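GH127 beta-L-arabinofuranoside (Geobacillus stearothermophilus, PDB 4QK0) probably hydrolyses beta-L-arabinofuranosidic linkages, releasing L-arabinose from arabinose-containing glycans as a family 127 glycoside hydrolase. Local coordinates at residues Glu56-Ala61 with Glu107-Ala112; Gly246-Gln251 with Gln261-Ala266; Leu325-Ala330 with Arg544-Lys549; Ile457-Asn462 with Val469-Ser474. All coordinates share one frame; numbering follows the deposited sequence.

Contact 1 (Glu56-Ala61 with Glu107-Ala112); sequences ENFRIA and ELLGRA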
loop_
_atom_site.group_PDB
_atom_site.type_symbol
_atom_site.label_atom_id
_atom_site.label_comp_id
_atom_site.label_asym_id
_atom_site.label_seq_id
_atom_site.Cartn_x
_atom_site.Cartn_y
_atom_site.Cartn_z
ATOM N N GLU A 56 -18.063 17.265 -30.459
ATOM C CA GLU A 56 -18.026 16.658 -31.757
ATOM C C GLU A 56 -18.921 15.430 -31.809
ATOM O O GLU A 56 -19.646 15.201 -32.784
ATOM C CB GLU A 56 -16.557 16.344 -32.148
ATOM C CG GLU A 56 -16.339 15.924 -33.588
ATOM C CD GLU A 56 -16.878 16.926 -34.599
ATOM O OE1 GLU A 56 -17.147 18.112 -34.239
ATOM O OE2 GLU A 56 -17.050 16.508 -35.768
ATOM N N ASN A 57 -18.863 14.594 -30.786
ATOM C CA ASN A 57 -19.715 13.403 -30.757
ATOM C C ASN A 57 -21.222 13.796 -30.943
ATOM O O ASN A 57 -21.954 13.056 -31.520
ATOM C CB ASN A 57 -19.554 12.628 -29.453
ATOM C CG ASN A 57 -18.218 11.869 -29.347
ATOM O OD1 ASN A 57 -17.592 11.516 -30.336
ATOM N ND2 ASN A 57 -17.832 11.568 -28.114
ATOM N N PHE A 58 -21.665 14.908 -30.372
ATOM C CA PHE A 58 -23.077 15.327 -30.516
ATOM C C PHE A 58 -23.346 15.865 -31.908
ATOM O O PHE A 58 -24.404 15.620 -32.478
ATOM C CB PHE A 58 -23.465 16.400 -29.510
ATOM C CG PHE A 58 -23.661 15.879 -28.127
ATOM C CD1 PHE A 58 -24.802 15.165 -27.789
ATOM C CD2 PHE A 58 -22.693 16.095 -27.157
ATOM C CE1 PHE A 58 -24.975 14.660 -26.512
ATOM C CE2 PHE A 58 -22.867 15.613 -25.882
ATOM C CZ PHE A 58 -23.986 14.880 -25.557
ATOM N N ARG A 59 -22.364 16.565 -32.475
ATOM C CA ARG A 59 -22.452 16.946 -33.862
ATOM C C ARG A 59 -22.665 15.755 -34.756
ATOM O O ARG A 59 -23.546 15.776 -35.635
ATOM C CB ARG A 59 -21.189 17.646 -34.308
ATOM C CG ARG A 59 -21.175 19.083 -33.918
ATOM C CD ARG A 59 -20.346 19.905 -34.878
ATOM N NE ARG A 59 -20.125 21.143 -34.198
ATOM C CZ ARG A 59 -19.113 21.374 -33.371
ATOM N NH1 ARG A 59 -18.161 20.462 -33.171
ATOM N NH2 ARG A 59 -19.060 22.543 -32.759
ATOM N N ILE A 60 -21.816 14.737 -34.598
ATOM C CA ILE A 60 -21.928 13.566 -35.446
ATOM C C ILE A 60 -23.298 12.974 -35.246
ATOM O O ILE A 60 -24.008 12.633 -36.194
ATOM C CB ILE A 60 -20.813 12.567 -35.138
ATOM C CG1 ILE A 60 -19.441 13.206 -35.480
ATOM C CG2 ILE A 60 -21.016 11.289 -35.921
ATOM C CD1 ILE A 60 -18.239 12.438 -34.946
ATOM N N ALA A 61 -23.704 12.874 -33.996
ATOM C CA ALA A 61 -24.982 12.235 -33.692
ATOM C C ALA A 61 -26.149 13.023 -34.279
ATOM O O ALA A 61 -27.167 12.454 -34.553
ATOM C CB ALA A 61 -25.150 12.070 -32.174
ATOM N N GLU A 107 -29.267 23.439 -28.166
ATOM C CA GLU A 107 -30.018 23.164 -29.419
ATOM C C GLU A 107 -29.402 21.994 -30.149
ATOM O O GLU A 107 -30.097 21.174 -30.736
ATOM C CB GLU A 107 -30.092 24.411 -30.309
ATOM C CG GLU A 107 -30.999 25.563 -29.781
ATOM C CD GLU A 107 -32.470 25.169 -29.507
ATOM O OE1 GLU A 107 -33.022 24.273 -30.203
ATOM O OE2 GLU A 107 -33.110 25.763 -28.611
ATOM N N LEU A 108 -28.077 21.896 -30.058
ATOM C CA LEU A 108 -27.361 20.744 -30.588
ATOM C C LEU A 108 -27.772 19.455 -29.899
ATOM O O LEU A 108 -28.076 18.454 -30.549
ATOM C CB LEU A 108 -25.862 20.954 -30.475
ATOM C CG LEU A 108 -24.991 19.767 -30.860
ATOM C CD1 LEU A 108 -25.229 19.340 -32.285
ATOM C CD2 LEU A 108 -23.524 20.155 -30.677
ATOM N N LEU A 109 -27.836 19.466 -28.588
ATOM C CA LEU A 109 -28.373 18.289 -27.909
ATOM C C LEU A 109 -29.758 17.938 -28.438
ATOM O O LEU A 109 -30.037 16.764 -28.707
ATOM C CB LEU A 109 -28.464 18.508 -26.400
ATOM C CG LEU A 109 -27.152 18.804 -25.694
ATOM C CD1 LEU A 109 -27.372 18.996 -24.201
ATOM C CD2 LEU A 109 -26.136 17.702 -25.901
ATOM N N GLY A 110 -30.635 18.954 -28.544
ATOM C CA GLY A 110 -31.994 18.752 -29.084
ATOM C C GLY A 110 -31.985 18.136 -30.476
ATOM O O GLY A 110 -32.793 17.253 -30.769
ATOM N N ARG A 111 -31.012 18.501 -31.316
ATOM C CA ARG A 111 -30.904 17.831 -32.653
ATOM C C ARG A 111 -30.276 16.460 -32.603
ATOM O O ARG A 111 -30.523 15.671 -33.469
ATOM C CB ARG A 111 -30.153 18.733 -33.652
ATOM C CG ARG A 111 -30.853 20.096 -33.844
ATOM C CD ARG A 111 -30.238 20.932 -34.978
ATOM N NE ARG A 111 -28.800 21.238 -34.832
ATOM C CZ ARG A 111 -28.291 22.237 -34.101
ATOM N NH1 ARG A 111 -29.075 23.059 -33.426
ATOM N NH2 ARG A 111 -26.985 22.404 -34.017
ATOM N N ALA A 112 -29.443 16.147 -31.594
ATOM C CA ALA A 112 -28.876 14.774 -31.496
ATOM C C ALA A 112 -29.879 13.814 -30.902
ATOM O O ALA A 112 -29.719 12.597 -30.964
ATOM C CB ALA A 112 -27.627 14.791 -30.632
#
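Two helices of the catalytic domain, whose family belongs to the six-hairpin clan of alpha/alpha-barrel glycosidases, pack here through Glu56-Ala61 and Glu107-Ala112. The segment axes approach to 8.5 Å at 44°, and Phe58 and Leu109 cross obliquely. Phe58 carries the contact. Its CG lies anti to the carbonyl carbon (chi1 -75°), which sets the ring beside the backbone N, against Leu109 and Ala112. Leu109 CD2 sits over one face of the Phe58 ring, 3.4 Å from the centroid and 16° off the normal. This is a CH-pi contact made by a single methyl, displaced a little toward the rim. Ala112 comes at the edge instead, its CB near the ring plane and 4.0 Å from Phe58 CD1. The base of Phe58 is held by Leu108, whose CD2 lies 3.9 Å from Phe58 CB, while its CD1 rests on the backbone at Phe58 O. Farther along, the helices come close enough for two small residues to meet: Ala61 CB and Ala112 CB are 4.0 Å apart. Val79 and Leu83 of helix 76-92 add to this buried layer by touching Phe58 and Leu109, respectively. The periphery is polar. The aliphatic part of Arg59 crosses Leu108 at about a right angle, and one helical turn back its NH1 forms a salt bridge with Glu56 OE1 at 2.8 Å, the oxygen lying in the guanidinium plane.

Contact 2 (Gly246-Gln251 with Gln261-Ala266); sequences GYRYHQ and QAVGHA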
loop_
_atom_site.group_PDB
_atom_site.type_symbol
_atom_site.label_atom_id
_atom_site.label_comp_id
_atom_site.label_asym_id
_atom_site.label_seq_id
_atom_site.Cartn_x
_atom_site.Cartn_y
_atom_site.Cartn_z
ATOM N N GLY A 246 -16.979 -8.068 -6.128
ATOM C CA GLY A 246 -18.055 -8.188 -7.073
ATOM C C GLY A 246 -18.985 -6.956 -6.996
ATOM O O GLY A 246 -18.529 -5.825 -7.127
ATOM N N TYR A 247 -20.264 -7.196 -6.751
ATOM C CA TYR A 247 -21.253 -6.146 -6.892
ATOM C C TYR A 247 -21.285 -5.205 -5.752
ATOM O O TYR A 247 -21.971 -4.190 -5.809
ATOM C CB TYR A 247 -22.620 -6.744 -7.131
ATOM C CG TYR A 247 -22.731 -7.443 -8.464
ATOM C CD1 TYR A 247 -22.210 -6.865 -9.617
ATOM C CD2 TYR A 247 -23.346 -8.721 -8.564
ATOM C CE1 TYR A 247 -22.309 -7.501 -10.837
ATOM C CE2 TYR A 247 -23.475 -9.337 -9.788
ATOM C CZ TYR A 247 -22.948 -8.723 -10.925
ATOM O OH TYR A 247 -23.043 -9.356 -12.152
ATOM N N ARG A 248 -20.514 -5.484 -4.718
ATOM C CA ARG A 248 -20.242 -4.426 -3.731
ATOM C C ARG A 248 -19.667 -3.180 -4.362
ATOM O O ARG A 248 -19.917 -2.071 -3.894
ATOM C CB ARG A 248 -19.257 -4.914 -2.677
ATOM C CG ARG A 248 -19.846 -6.020 -1.817
ATOM C CD ARG A 248 -18.745 -6.818 -1.146
ATOM N NE ARG A 248 -18.013 -5.999 -0.197
ATOM C CZ ARG A 248 -18.307 -5.894 1.101
ATOM N NH1 ARG A 248 -19.371 -6.525 1.594
ATOM N NH2 ARG A 248 -17.533 -5.136 1.913
ATOM N N TYR A 249 -18.912 -3.340 -5.439
ATOM C CA TYR A 249 -18.348 -2.157 -6.110
ATOM C C TYR A 249 -19.429 -1.139 -6.465
ATOM O O TYR A 249 -19.256 0.068 -6.252
ATOM C CB TYR A 249 -17.677 -2.581 -7.388
ATOM C CG TYR A 249 -17.083 -1.458 -8.213
ATOM C CD1 TYR A 249 -15.879 -0.874 -7.860
ATOM C CD2 TYR A 249 -17.680 -1.056 -9.407
ATOM C CE1 TYR A 249 -15.300 0.127 -8.624
ATOM C CE2 TYR A 249 -17.093 -0.068 -10.229
ATOM C CZ TYR A 249 -15.914 0.517 -9.823
ATOM O OH TYR A 249 -15.333 1.481 -10.548
ATOM N N HIS A 250 -20.543 -1.658 -6.978
ATOM C CA HIS A 250 -21.711 -0.826 -7.383
ATOM C C HIS A 250 -22.803 -0.705 -6.283
ATOM O O HIS A 250 -23.869 -0.167 -6.543
ATOM C CB HIS A 250 -22.420 -1.444 -8.578
ATOM C CG HIS A 250 -21.516 -1.909 -9.653
ATOM N ND1 HIS A 250 -20.992 -3.188 -9.684
ATOM C CD2 HIS A 250 -21.059 -1.288 -10.764
ATOM C CE1 HIS A 250 -20.225 -3.324 -10.753
ATOM N NE2 HIS A 250 -20.292 -2.209 -11.450
ATOM N N GLN A 251 -22.528 -1.210 -5.083
ATOM C CA GLN A 251 -23.507 -1.260 -3.997
ATOM C C GLN A 251 -24.835 -1.903 -4.464
ATOM O O GLN A 251 -25.908 -1.467 -4.077
ATOM C CB GLN A 251 -23.758 0.136 -3.394
ATOM C CG GLN A 251 -22.491 0.809 -2.858
ATOM C CD GLN A 251 -21.674 1.548 -3.923
ATOM O OE1 GLN A 251 -22.210 1.956 -4.960
ATOM N NE2 GLN A 251 -20.383 1.721 -3.666
ATOM N N GLN A 261 -23.114 -0.973 6.151
ATOM C CA GLN A 261 -21.787 -0.377 5.959
ATOM C C GLN A 261 -21.637 0.172 4.583
ATOM O O GLN A 261 -22.121 -0.403 3.608
ATOM C CB GLN A 261 -20.642 -1.397 6.127
ATOM C CG GLN A 261 -20.424 -1.868 7.550
ATOM C CD GLN A 261 -21.401 -2.961 7.899
ATOM O OE1 GLN A 261 -21.744 -3.772 7.051
ATOM N NE2 GLN A 261 -21.841 -2.996 9.143
ATOM N N ALA A 262 -20.892 1.253 4.507
ATOM C CA ALA A 262 -20.430 1.770 3.232
ATOM C C ALA A 262 -19.385 0.827 2.679
ATOM O O ALA A 262 -18.469 0.424 3.381
ATOM C CB ALA A 262 -19.837 3.143 3.410
ATOM N N VAL A 263 -19.595 0.424 1.437
ATOM C CA VAL A 263 -18.694 -0.449 0.695
ATOM C C VAL A 263 -18.596 0.052 -0.736
ATOM O O VAL A 263 -19.462 0.801 -1.213
ATOM C CB VAL A 263 -19.179 -1.905 0.669
ATOM C CG1 VAL A 263 -19.333 -2.447 2.088
ATOM C CG2 VAL A 263 -20.499 -2.039 -0.055
ATOM N N GLY A 264 -17.581 -0.419 -1.435
ATOM C CA GLY A 264 -17.434 -0.214 -2.843
ATOM C C GLY A 264 -16.945 1.157 -3.206
ATOM O O GLY A 264 -16.393 1.872 -2.402
ATOM N N HIS A 265 -17.160 1.494 -4.470
ATOM C CA HIS A 265 -16.718 2.767 -5.039
ATOM C C HIS A 265 -17.397 3.920 -4.316
ATOM O O HIS A 265 -18.632 3.930 -4.195
ATOM C CB HIS A 265 -17.106 2.756 -6.532
ATOM C CG HIS A 265 -16.525 3.872 -7.309
ATOM N ND1 HIS A 265 -17.090 5.126 -7.339
ATOM C CD2 HIS A 265 -15.410 3.940 -8.076
ATOM C CE1 HIS A 265 -16.332 5.924 -8.071
ATOM N NE2 HIS A 265 -15.303 5.228 -8.520
ATOM N N ALA A 266 -16.613 4.905 -3.873
ATOM C CA ALA A 266 -17.094 5.896 -2.981
ATOM C C ALA A 266 -18.051 6.894 -3.604
ATOM O O ALA A 266 -19.017 7.256 -2.950
ATOM C CB ALA A 266 -15.975 6.635 -2.308
#
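Gln251 NE2 is gripped by two backbone oxygens of the segment Gln261-Ala266. The bond from Gln251 NE2 to Val263 O is short at 2.8 Å and nearly straight (174°), lying in the amide plane and on a carbonyl lone pair. The second, from Gln251 NE2 to His265 O at 2.9 Å, is more bent (133°), with the donor above the carbonyl plane. A bend at chi2 brings the amide back to these oxygens, and Gln192 NE2 donates to Gln251 OE1, which fixes the amide's orientation. An alanine at Gln251 would remove both NE2 bonds and would probably weaken the hold of Gly246-Gln251 on the backbone at Val263 and His265. A third bond, His265 N to Tyr249 O at 3.1 Å, ties the main chains together. Between these anchors lies Gly264, whose CA makes a C-H...O contact of 3.3 Å with Arg248 O; a CB there would clash with that oxygen. The gripped backbone leads into helix 266-283 of the catalytic domain, and His265 is its N-cap, with ND1 capping a backbone N just beyond and NE2 bonded to Glu317. The His265 ring turns its edge to the face of Tyr249 in an offset edge-to-face pair, centroids 5.4 Å apart and planes at 72°. His265 CB also lies over that face, in CH-pi contact. Beside Gly264 in the chain, Val263 CG1 lies over one face of the Arg248 guanidinium, 3.2 Å from NH2.

Contact 3 (Leu325-Ala330 with Arg544-Lys549); sequences LPNDTA and RANAGK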
loop_
_atom_site.group_PDB
_atom_site.type_symbol
_atom_site.label_atom_id
_atom_site.label_comp_id
_atom_site.label_asym_id
_atom_site.label_seq_id
_atom_site.Cartn_x
_atom_site.Cartn_y
_atom_site.Cartn_z
ATOM N N LEU A 325 -7.980 3.892 7.654
ATOM C CA LEU A 325 -7.829 5.234 7.087
ATOM C C LEU A 325 -6.368 5.651 6.957
ATOM O O LEU A 325 -5.904 6.592 7.619
ATOM C CB LEU A 325 -8.545 6.213 8.012
ATOM C CG LEU A 325 -10.060 6.023 7.997
ATOM C CD1 LEU A 325 -10.664 6.767 9.159
ATOM C CD2 LEU A 325 -10.692 6.491 6.687
ATOM N N PRO A 326 -5.631 4.934 6.116
ATOM C CA PRO A 326 -4.194 5.166 5.931
ATOM C C PRO A 326 -4.004 6.483 5.210
ATOM O O PRO A 326 -4.765 6.807 4.310
ATOM C CB PRO A 326 -3.743 4.000 5.084
ATOM C CG PRO A 326 -4.984 3.640 4.287
ATOM C CD PRO A 326 -6.105 3.824 5.301
ATOM N N ASN A 327 -2.983 7.226 5.610
ATOM C CA ASN A 327 -2.774 8.570 5.104
ATOM C C ASN A 327 -1.997 8.654 3.779
ATOM O O ASN A 327 -2.203 9.588 2.980
ATOM C CB ASN A 327 -2.101 9.390 6.190
ATOM C CG ASN A 327 -3.014 9.583 7.405
ATOM O OD1 ASN A 327 -4.147 10.011 7.249
ATOM N ND2 ASN A 327 -2.540 9.257 8.616
ATOM N N ASP A 328 -1.124 7.691 3.568
ATOM C CA ASP A 328 -0.147 7.727 2.476
ATOM C C ASP A 328 -0.705 7.007 1.293
ATOM O O ASP A 328 -0.386 7.364 0.148
ATOM C CB ASP A 328 1.225 7.142 2.907
ATOM C CG ASP A 328 1.117 5.735 3.528
ATOM O OD1 ASP A 328 0.016 5.275 3.891
ATOM O OD2 ASP A 328 2.176 5.087 3.696
ATOM N N THR A 329 -1.588 6.040 1.520
ATOM C CA THR A 329 -2.232 5.314 0.462
ATOM C C THR A 329 -3.744 5.676 0.254
ATOM O O THR A 329 -4.431 5.043 -0.562
ATOM C CB THR A 329 -2.153 3.827 0.733
ATOM O OG1 THR A 329 -2.645 3.559 2.055
ATOM C CG2 THR A 329 -0.734 3.360 0.621
ATOM N N ALA A 330 -4.218 6.705 0.934
ATOM C CA ALA A 330 -5.586 7.220 0.789
ATOM C C ALA A 330 -5.947 7.412 -0.644
ATOM O O ALA A 330 -5.078 7.741 -1.464
ATOM C CB ALA A 330 -5.689 8.531 1.486
ATOM N N ARG A 544 -5.801 2.913 13.355
ATOM C CA ARG A 544 -4.466 2.444 13.515
ATOM C C ARG A 544 -3.432 3.356 12.875
ATOM O O ARG A 544 -2.411 3.580 13.473
ATOM C CB ARG A 544 -4.386 0.995 13.006
ATOM C CG ARG A 544 -5.203 0.230 14.053
ATOM C CD ARG A 544 -5.655 -1.204 13.956
ATOM N NE ARG A 544 -6.711 -1.329 14.954
ATOM C CZ ARG A 544 -7.251 -2.449 15.399
ATOM N NH1 ARG A 544 -6.806 -3.624 15.062
ATOM N NH2 ARG A 544 -8.215 -2.369 16.285
ATOM N N ALA A 545 -3.750 3.930 11.729
ATOM C CA ALA A 545 -2.826 4.817 11.044
ATOM C C ALA A 545 -2.448 6.011 11.878
ATOM O O ALA A 545 -1.432 6.566 11.642
ATOM C CB ALA A 545 -3.442 5.283 9.741
ATOM N N ASN A 546 -3.254 6.391 12.874
ATOM C CA ASN A 546 -3.020 7.624 13.621
ATOM C C ASN A 546 -2.649 7.462 15.060
ATOM O O ASN A 546 -2.572 8.434 15.809
ATOM C CB ASN A 546 -4.185 8.563 13.418
ATOM C CG ASN A 546 -4.389 8.906 11.948
ATOM O OD1 ASN A 546 -3.402 9.062 11.188
ATOM N ND2 ASN A 546 -5.636 9.027 11.522
ATOM N N ALA A 547 -2.365 6.217 15.447
ATOM C CA ALA A 547 -1.829 5.889 16.765
ATOM C C ALA A 547 -0.574 6.708 16.961
ATOM O O ALA A 547 0.258 6.742 16.072
ATOM C CB ALA A 547 -1.481 4.420 16.821
ATOM N N GLY A 548 -0.497 7.432 18.071
ATOM C CA GLY A 548 0.631 8.307 18.357
ATOM C C GLY A 548 0.743 9.585 17.538
ATOM O O GLY A 548 1.808 10.221 17.524
ATOM N N LYS A 549 -0.316 9.939 16.819
ATOM C CA LYS A 549 -0.280 11.103 15.952
ATOM C C LYS A 549 -1.358 12.074 16.285
ATOM O O LYS A 549 -2.328 11.709 16.894
ATOM C CB LYS A 549 -0.395 10.729 14.511
ATOM C CG LYS A 549 0.665 9.771 14.042
ATOM C CD LYS A 549 0.523 9.698 12.524
ATOM C CE LYS A 549 1.186 8.496 11.903
ATOM N NZ LYS A 549 2.634 8.737 11.821
HETATM O O HOH W 1 -6.088 9.018 8.667
HETATM O O HOH W 2 -6.237 3.187 10.186
#
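One direct hydrogen bond links the segments: Asn327 ND2 donates to Asn546 OD1 at 2.7 Å. The two amide planes are only 20° apart, and the acceptor lies 4° out of the Asn327 amide plane. Two waters supply the remaining polar links. The first donates to Asn327 OD1 and to Leu325 O, each at 2.6 Å, and accepts from Asn546 ND2 at 2.9 Å; it thereby closes a ring with the direct bond, a pattern consistent with the modelled orientation of both amides. The second accepts from Ala545 N at 3.0 Å and from Leu325 N at 3.2 Å. An alanine at Asn327 would remove the donor to Asn546 OD1 and an acceptor of the first water, and would probably loosen that water. Van der Waals contact is slight: Ala545 CB lies 3.5 Å from Leu325 O and 3.9 Å from Pro326 CA. Trp644 touches both Asn327 and Asn546, and Arg544 reaches the second subunit, forming a salt bridge with its Glu640 and a cation-pi contact with its Trp388. The contact is a water-mediated interface between domains: a catalytic-domain loop meets a 3-10 turn of the C-terminal domain, followed by a type II turn into strand 549-554.

Contact 4 (Ile457-Asn462 with Val469-Ser474); sequences IMQETN and VRLTVS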
loop_
_atom_site.group_PDB
_atom_site.type_symbol
_atom_site.label_atom_id
_atom_site.label_comp_id
_atom_site.label_asym_id
_atom_site.label_seq_id
_atom_site.Cartn_x
_atom_site.Cartn_y
_atom_site.Cartn_z
ATOM N N ILE A 457 -31.781 39.155 5.007
ATOM C CA ILE A 457 -30.757 38.788 5.994
ATOM C C ILE A 457 -29.352 38.948 5.435
ATOM O O ILE A 457 -29.083 38.542 4.321
ATOM C CB ILE A 457 -31.019 37.387 6.505
ATOM C CG1 ILE A 457 -32.235 37.470 7.400
ATOM C CG2 ILE A 457 -29.824 36.877 7.314
ATOM C CD1 ILE A 457 -32.860 36.164 7.717
HETATM N N MSE A 458 -28.500 39.624 6.186
HETATM C CA MSE A 458 -27.134 39.924 5.784
HETATM C C MSE A 458 -26.222 39.255 6.783
HETATM O O MSE A 458 -26.461 39.360 7.997
HETATM C CB MSE A 458 -26.934 41.422 5.914
HETATM C CG MSE A 458 -26.342 42.120 4.708
HETATM SE SE MSE A 458 -26.688 44.028 4.773
HETATM C CE MSE A 458 -28.631 44.038 5.146
ATOM N N GLN A 459 -25.183 38.568 6.290
ATOM C CA GLN A 459 -24.071 38.052 7.138
ATOM C C GLN A 459 -22.802 38.806 6.840
ATOM O O GLN A 459 -22.386 38.826 5.685
ATOM C CB GLN A 459 -23.725 36.628 6.773
ATOM C CG GLN A 459 -24.396 35.561 7.538
ATOM C CD GLN A 459 -23.739 34.217 7.354
ATOM O OE1 GLN A 459 -22.662 33.958 7.894
ATOM N NE2 GLN A 459 -24.378 33.366 6.604
ATOM N N GLU A 460 -22.151 39.349 7.858
ATOM C CA GLU A 460 -20.810 39.934 7.704
ATOM C C GLU A 460 -19.872 39.167 8.624
ATOM O O GLU A 460 -20.146 39.025 9.807
ATOM C CB GLU A 460 -20.782 41.420 8.078
ATOM C CG GLU A 460 -21.769 42.263 7.261
ATOM C CD GLU A 460 -21.797 43.745 7.670
ATOM O OE1 GLU A 460 -22.294 44.090 8.773
ATOM O OE2 GLU A 460 -21.323 44.566 6.865
ATOM N N THR A 461 -18.780 38.679 8.082
ATOM C CA THR A 461 -17.872 37.822 8.860
ATOM C C THR A 461 -16.598 37.596 8.068
ATOM O O THR A 461 -16.652 37.588 6.828
ATOM C CB THR A 461 -18.502 36.443 9.166
ATOM O OG1 THR A 461 -17.633 35.697 10.034
ATOM C CG2 THR A 461 -18.805 35.690 7.907
ATOM N N ASN A 462 -15.482 37.451 8.775
ATOM C CA ASN A 462 -14.205 37.033 8.140
ATOM C C ASN A 462 -13.952 35.523 8.273
ATOM O O ASN A 462 -12.852 35.064 8.017
ATOM C CB ASN A 462 -12.996 37.770 8.730
ATOM C CG ASN A 462 -13.087 39.283 8.577
ATOM O OD1 ASN A 462 -12.754 40.016 9.511
ATOM N ND2 ASN A 462 -13.569 39.756 7.425
ATOM N N VAL A 469 -19.408 36.634 13.753
ATOM C CA VAL A 469 -20.398 36.788 12.693
ATOM C C VAL A 469 -21.470 37.796 13.090
ATOM O O VAL A 469 -22.046 37.728 14.191
ATOM C CB VAL A 469 -21.118 35.462 12.376
ATOM C CG1 VAL A 469 -22.044 35.646 11.205
ATOM C CG2 VAL A 469 -20.114 34.346 12.074
ATOM N N ARG A 470 -21.736 38.725 12.186
ATOM C CA ARG A 470 -22.774 39.739 12.392
ATOM C C ARG A 470 -23.910 39.514 11.392
ATOM O O ARG A 470 -23.705 39.561 10.191
ATOM C CB ARG A 470 -22.135 41.105 12.198
ATOM C CG ARG A 470 -23.052 42.204 12.639
ATOM C CD ARG A 470 -22.623 43.614 12.124
ATOM N NE ARG A 470 -21.853 44.254 13.178
ATOM C CZ ARG A 470 -21.053 45.306 13.016
ATOM N NH1 ARG A 470 -20.891 45.897 11.831
ATOM N NH2 ARG A 470 -20.404 45.771 14.074
ATOM N N LEU A 471 -25.085 39.188 11.914
ATOM C CA LEU A 471 -26.301 38.989 11.112
ATOM C C LEU A 471 -27.262 40.147 11.328
ATOM O O LEU A 471 -27.654 40.432 12.453
ATOM C CB LEU A 471 -27.057 37.743 11.548
ATOM C CG LEU A 471 -26.406 36.415 11.325
ATOM C CD1 LEU A 471 -27.175 35.342 12.060
ATOM C CD2 LEU A 471 -26.429 36.087 9.862
ATOM N N THR A 472 -27.621 40.792 10.249
ATOM C CA THR A 472 -28.607 41.841 10.267
ATOM C C THR A 472 -29.876 41.289 9.666
ATOM O O THR A 472 -29.871 40.710 8.584
ATOM C CB THR A 472 -28.149 43.074 9.489
ATOM O OG1 THR A 472 -26.883 43.480 10.003
ATOM C CG2 THR A 472 -29.123 44.220 9.713
ATOM N N VAL A 473 -30.945 41.387 10.437
ATOM C CA VAL A 473 -32.210 40.819 10.060
ATOM C C VAL A 473 -33.167 41.961 9.804
ATOM O O VAL A 473 -33.531 42.681 10.739
ATOM C CB VAL A 473 -32.764 39.894 11.179
ATOM C CG1 VAL A 473 -34.097 39.280 10.758
ATOM C CG2 VAL A 473 -31.759 38.784 11.496
ATOM N N SER A 474 -33.652 42.071 8.573
ATOM C CA SER A 474 -34.593 43.130 8.215
ATOM C C SER A 474 -35.854 42.654 7.539
ATOM O O SER A 474 -35.883 42.483 6.350
ATOM C CB SER A 474 -33.885 44.080 7.300
ATOM O OG SER A 474 -32.744 44.493 7.992
HETATM O O HOH W 3 -24.775 42.195 9.078
#
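An antiparallel beta hairpin of the middle domain pairs residues 457-460 with 470-473, the axes of the strand segments 4.7 Å apart and at 165°. Its tight part is the backbone ladder. Met458 and Thr472 form one hydrogen-bonded pair, with N to O distances of 3.0 Å (Met458 N to Thr472 O) and 2.9 Å (Thr472 N to Met458 O). Glu460 and Arg470 form the next, all four bonds lying in the carbonyl planes. Beneath it, the face bearing Ile457, Gln459, Leu471 and Val473 is buried. Ile457 CG1 meets Val473 CG1 at 4.2 Å, and the same isoleucine offers CG2 to Leu471 CD2 at 4.3 Å. Leu483, Leu485 and Phe481 of strand 479-486, in a second sheet, pack on Ile457, Leu471 and Val473, consistent with a beta sandwich. The amide of Gln459 is satisfied by Tyr429, Leu440 and Val442.

The face of Met458 (here selenomethionine), Glu460, Arg470 and Thr472 is looser and more exposed. Glu460 and Arg470 lie side by side. Their salt bridge is long, 3.8 Å from Glu460 OE1 to Arg470 NH1, with OE1 at the guanidinium edge and the planes 49° apart. Arg470 has a further, weak ion pair with Glu525. A water sits among the polar groups, 3.1 Å from Glu460 OE1 and 2.6 Å from Thr472 OG1, and it also meets Arg470 O.

Overall arrangement
Contacts 1 and 2 both belong to the catalytic domain and are buried, yet their centres are 34 Å apart and their chemistry differs: contact 1 joins two helices by apolar side chains, whereas contact 2 ties loop to helix start through backbone oxygens and an aromatic pair. Contact 3, about 10 Å from contact 2 at the nearest atoms, joins the catalytic and C-terminal domains by amides and water; its touching residues are buried or partly exposed, and the second subunit comes within reach. Contact 4 lies in the middle domain, nested along the chain within the loop that contact 3 closes; it alone is built on a strand ladder, with one face buried and the other partly to fully exposed.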